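Local atomic coordinates of formylmethanofuran--tetrahydromethanopterin formyltransferase (Methanosarcina barkeri, PDB entry 1M5S), a protein that catalyses the reversible transfer of a formyl group from formylmethanofuran to tetrahydromethanopterin, an early step of methanogenesis from carbon dioxide. Residues Ala159-Gly164 with Leu252-Ile257; Asp185-Leu190 with Lys258-Ala263. One frame throughout, in Å; residues are numbered along the deposited sequence.

Contact 1 (Ala159-Gly164 with Leu252-Ile257)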
# COMPACT_ATOMS: atom_id res chain seq x y z
N ALA A 159 3.92 24.68 -22.76
CA ALA A 159 4.14 25.75 -21.79
C ALA A 159 3.03 25.68 -20.75
O ALA A 159 1.85 25.87 -21.06
CB ALA A 159 4.11 27.11 -22.50
N GLY A 160 3.40 25.23 -19.55
CA GLY A 160 2.43 25.04 -18.50
C GLY A 160 2.64 26.00 -17.36
O GLY A 160 3.27 27.05 -17.51
N ILE A 161 2.17 25.60 -16.18
CA ILE A 161 2.11 26.48 -15.03
C ILE A 161 2.60 25.73 -13.79
O ILE A 161 2.12 24.65 -13.49
CB ILE A 161 0.66 26.95 -14.78
CG1 ILE A 161 0.04 27.48 -16.08
CG2 ILE A 161 0.63 28.03 -13.71
CD1 ILE A 161 -1.45 27.68 -16.01
N ALA A 162 3.58 26.30 -13.11
CA ALA A 162 4.07 25.73 -11.86
C ALA A 162 3.82 26.70 -10.71
O ALA A 162 3.86 27.92 -10.89
CB ALA A 162 5.56 25.45 -11.98
N GLY A 163 3.47 26.17 -9.54
CA GLY A 163 3.42 27.00 -8.35
C GLY A 163 2.04 27.44 -7.89
O GLY A 163 1.94 28.24 -6.96
N GLY A 164 0.98 26.95 -8.53
CA GLY A 164 -0.35 27.05 -7.94
C GLY A 164 -0.37 26.38 -6.56
O GLY A 164 0.37 25.43 -6.34
N LEU A 252 -1.18 21.73 -16.65
CA LEU A 252 -1.11 22.01 -18.08
C LEU A 252 -1.71 23.37 -18.45
O LEU A 252 -1.14 24.11 -19.26
CB LEU A 252 -1.82 20.90 -18.85
CG LEU A 252 -1.18 19.52 -18.67
CD1 LEU A 252 -2.03 18.45 -19.35
CD2 LEU A 252 0.23 19.54 -19.23
N ASP A 253 -2.85 23.70 -17.85
CA ASP A 253 -3.50 24.99 -18.09
C ASP A 253 -3.97 25.63 -16.78
O ASP A 253 -3.72 25.09 -15.69
CB ASP A 253 -4.68 24.82 -19.07
CG ASP A 253 -5.67 23.74 -18.64
OD1 ASP A 253 -5.87 23.55 -17.43
OD2 ASP A 253 -6.32 23.13 -19.51
N GLU A 254 -4.62 26.78 -16.88
CA GLU A 254 -5.12 27.49 -15.70
C GLU A 254 -6.36 26.82 -15.12
O GLU A 254 -6.52 26.76 -13.90
CB GLU A 254 -5.46 28.94 -16.06
CG GLU A 254 -4.28 29.89 -15.92
CD GLU A 254 -4.65 31.34 -16.19
OE1 GLU A 254 -5.58 31.87 -15.52
OE2 GLU A 254 -4.01 31.95 -17.07
N GLU A 255 -7.20 26.28 -16.00
CA GLU A 255 -8.45 25.63 -15.60
C GLU A 255 -8.19 24.40 -14.73
O GLU A 255 -8.95 24.12 -13.79
CB GLU A 255 -9.26 25.23 -16.84
CG GLU A 255 -9.60 26.39 -17.77
CD GLU A 255 -8.62 26.53 -18.94
OE1 GLU A 255 -7.51 27.08 -18.75
OE2 GLU A 255 -8.98 26.12 -20.06
N SER A 256 -7.11 23.68 -15.03
CA SER A 256 -6.76 22.45 -14.33
C SER A 256 -6.19 22.77 -12.96
O SER A 256 -6.50 22.08 -11.98
CB SER A 256 -5.75 21.64 -15.14
OG SER A 256 -6.34 21.18 -16.35
N ILE A 257 -5.36 23.80 -12.89
CA ILE A 257 -4.84 24.27 -11.62
C ILE A 257 -5.98 24.70 -10.71
O ILE A 257 -6.01 24.34 -9.53
CB ILE A 257 -3.89 25.46 -11.80
CG1 ILE A 257 -2.79 25.10 -12.80
CG2 ILE A 257 -3.31 25.86 -10.45
CD1 ILE A 257 -1.47 24.76 -12.18
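Ile161 reaches the start of helix 254-268 because its chi1 of -49° sets CG1 beside its own backbone N and its chi2 of 168° carries CD1 onward, anti to CA. That methyl ends over the Asp253-Glu254 peptide, 3.3 Å from Asp253 C, which is tight for an apolar group. The same CD1 lies 3.6 Å from Glu254 CG, so the aliphatic part of the glutamate closes over the methyl as well. From the helix, Ile257 answers with CD1. A chi2 of -102°, well off a staggered value, places it 3.8 Å from Ile161 O and 4.0 Å from Ile161 CB; the two isoleucine side chains cross obliquely. Further along strand 147-170, Ile257 CG2 packs 4.1 Å from Gly164 CA. With Ile257 turned as it is, a CB on Gly164 would collide with that CG2, at 2.6 Å, and the lack of one lets the helix sit close. The helix start is itself fixed: Asp253 is the N-cap, and its OD1 accepts from Ser256 N at 2.7 Å and also from Ser256 OG. The arrangement belongs to the alpha/beta sandwich. Strand 243-251 pairs antiparallel with strand 147-170, and the chain then turns back over the sheet as a helix. Tyr289 and Phe291 of strand 289-292 extend the apolar surroundings. With no hydrogen bond between the two segments, van der Waals packing of isoleucine methyls on each other and on peptide groups holds them; the polar groups named here bond elsewhere, Asp253 with Ser256 and Ile161 with Gly251.

Contact 2 (Asp185-Leu190 with Lys258-Ala263)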
# COMPACT_ATOMS: atom_id res chain seq x y z
N ASP A 185 -4.79 13.34 -2.31
CA ASP A 185 -5.49 12.18 -2.86
C ASP A 185 -6.56 12.63 -3.85
O ASP A 185 -6.81 11.96 -4.85
CB ASP A 185 -6.16 11.37 -1.74
CG ASP A 185 -5.17 10.54 -0.94
OD1 ASP A 185 -4.09 10.20 -1.45
OD2 ASP A 185 -5.50 10.19 0.21
N THR A 186 -7.21 13.75 -3.55
CA THR A 186 -8.25 14.30 -4.41
C THR A 186 -7.66 14.83 -5.72
O THR A 186 -8.16 14.54 -6.80
CB THR A 186 -8.99 15.45 -3.71
OG1 THR A 186 -9.39 15.02 -2.41
CG2 THR A 186 -10.22 15.86 -4.50
N ILE A 187 -6.56 15.57 -5.60
CA ILE A 187 -5.88 16.12 -6.76
C ILE A 187 -5.31 15.03 -7.66
O ILE A 187 -5.34 15.16 -8.88
CB ILE A 187 -4.77 17.11 -6.32
CG1 ILE A 187 -5.41 18.30 -5.60
CG2 ILE A 187 -3.97 17.58 -7.52
CD1 ILE A 187 -4.43 19.21 -4.91
N ALA A 188 -4.95 13.88 -7.08
CA ALA A 188 -4.41 12.78 -7.87
C ALA A 188 -5.49 12.04 -8.67
O ALA A 188 -5.19 11.18 -9.50
CB ALA A 188 -3.64 11.81 -6.98
N GLU A 189 -6.76 12.40 -8.44
CA GLU A 189 -7.85 11.90 -9.28
C GLU A 189 -8.03 12.77 -10.52
O GLU A 189 -8.75 12.40 -11.45
CB GLU A 189 -9.18 11.88 -8.52
CG GLU A 189 -9.21 11.07 -7.23
CD GLU A 189 -10.50 11.33 -6.42
OE1 GLU A 189 -11.28 12.25 -6.77
OE2 GLU A 189 -10.72 10.62 -5.42
N LEU A 190 -7.47 13.98 -10.48
CA LEU A 190 -7.75 15.00 -11.48
C LEU A 190 -6.72 15.05 -12.62
O LEU A 190 -5.51 15.08 -12.39
CB LEU A 190 -7.85 16.38 -10.81
CG LEU A 190 -8.95 16.57 -9.77
CD1 LEU A 190 -8.87 17.97 -9.20
CD2 LEU A 190 -10.30 16.33 -10.40
N LYS A 258 -6.96 25.39 -11.27
CA LYS A 258 -8.11 25.86 -10.50
C LYS A 258 -8.96 24.71 -10.01
O LYS A 258 -9.38 24.69 -8.85
CB LYS A 258 -8.96 26.82 -11.33
CG LYS A 258 -8.35 28.21 -11.44
CD LYS A 258 -9.05 29.07 -12.48
CE LYS A 258 -8.24 30.34 -12.74
NZ LYS A 258 -8.95 31.32 -13.62
N ALA A 259 -9.21 23.74 -10.89
CA ALA A 259 -9.95 22.55 -10.52
C ALA A 259 -9.28 21.84 -9.35
O ALA A 259 -9.96 21.36 -8.43
CB ALA A 259 -10.07 21.61 -11.72
N ALA A 260 -7.95 21.83 -9.35
CA ALA A 260 -7.16 21.15 -8.33
C ALA A 260 -7.16 21.92 -7.01
O ALA A 260 -7.32 21.33 -5.95
CB ALA A 260 -5.72 20.95 -8.82
N MET A 261 -6.98 23.24 -7.08
CA MET A 261 -7.03 24.09 -5.89
C MET A 261 -8.40 24.03 -5.22
O MET A 261 -8.50 23.85 -4.01
CB MET A 261 -6.71 25.54 -6.27
CG MET A 261 -5.28 25.74 -6.73
SD MET A 261 -4.91 27.44 -7.22
CE MET A 261 -4.91 28.26 -5.66
N LYS A 262 -9.45 24.07 -6.03
CA LYS A 262 -10.81 24.02 -5.52
C LYS A 262 -11.12 22.67 -4.86
O LYS A 262 -11.59 22.63 -3.72
CB LYS A 262 -11.81 24.30 -6.65
CG LYS A 262 -13.27 24.30 -6.23
CD LYS A 262 -14.17 24.61 -7.40
CE LYS A 262 -15.63 24.50 -7.02
NZ LYS A 262 -16.51 24.92 -8.14
N ALA A 263 -10.85 21.58 -5.57
CA ALA A 263 -11.10 20.23 -5.05
C ALA A 263 -10.25 19.95 -3.81
O ALA A 263 -10.74 19.40 -2.82
CB ALA A 263 -10.81 19.19 -6.13
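Leu190, Ile187 and Thr186, in and after the last part of helix 173-187, meet helix 254-268, a helix-to-helix packing within the alpha/beta sandwich. Leu190 makes its contact through one methyl, CD1, which lies 3.6 Å from Ala259 O and 3.7 Å from Ala260 CA and also touches Ala263 CB. Ile187 uses both branches: CG1 lies 3.6 Å from Ala260 O, and CG2 is 4.0 Å from Ala260 CB. Thr186 has OG1 beside its backbone N (chi1 -50°) and hence CG2 anti to that N, 3.8 Å from Ala263 CB. Ala260 offers only a methyl, consistent with its CA lying 5.4 Å from Ile187 CA. An alanine in place of Ile187 would probably open a gap against Ala260 and leave Ile247 and Ile249 of strand 243-251, which Ile187 also touches, without part of their cover. In the second shell, a type I beta turn from Ile187 to Leu190, closed by Leu190 N to Ile187 O at 2.9 Å, sets Leu190 beside the helix. Beyond it, Glu189 OE1 is hydrogen-bonded to OG of Ser61 of the second subunit. Within its own helix, Thr186 OG1 is hydrogen-bonded to Ala182 O.

Contacts 1 and 2 share helix 254-268 and divide it by length: residues 252-257 supply its capped start to contact 1, and residues 258-263 continue directly into contact 2. Their centres are about 12 Å apart, and beyond this sequence junction the segments of the two contacts do not touch. The partners follow each other too, since strand 147-170 leads into helix 173-187, so one helix is packed first on the strand and then against the helix that comes after it. Strand 243-251 links the two places, bonding to Ile161 and Gly164 through the backbone and meeting Ile187 and Ala260 through Ile249. Both contacts are structural packing in the proximal lobe; contact 2 alone reaches the second subunit.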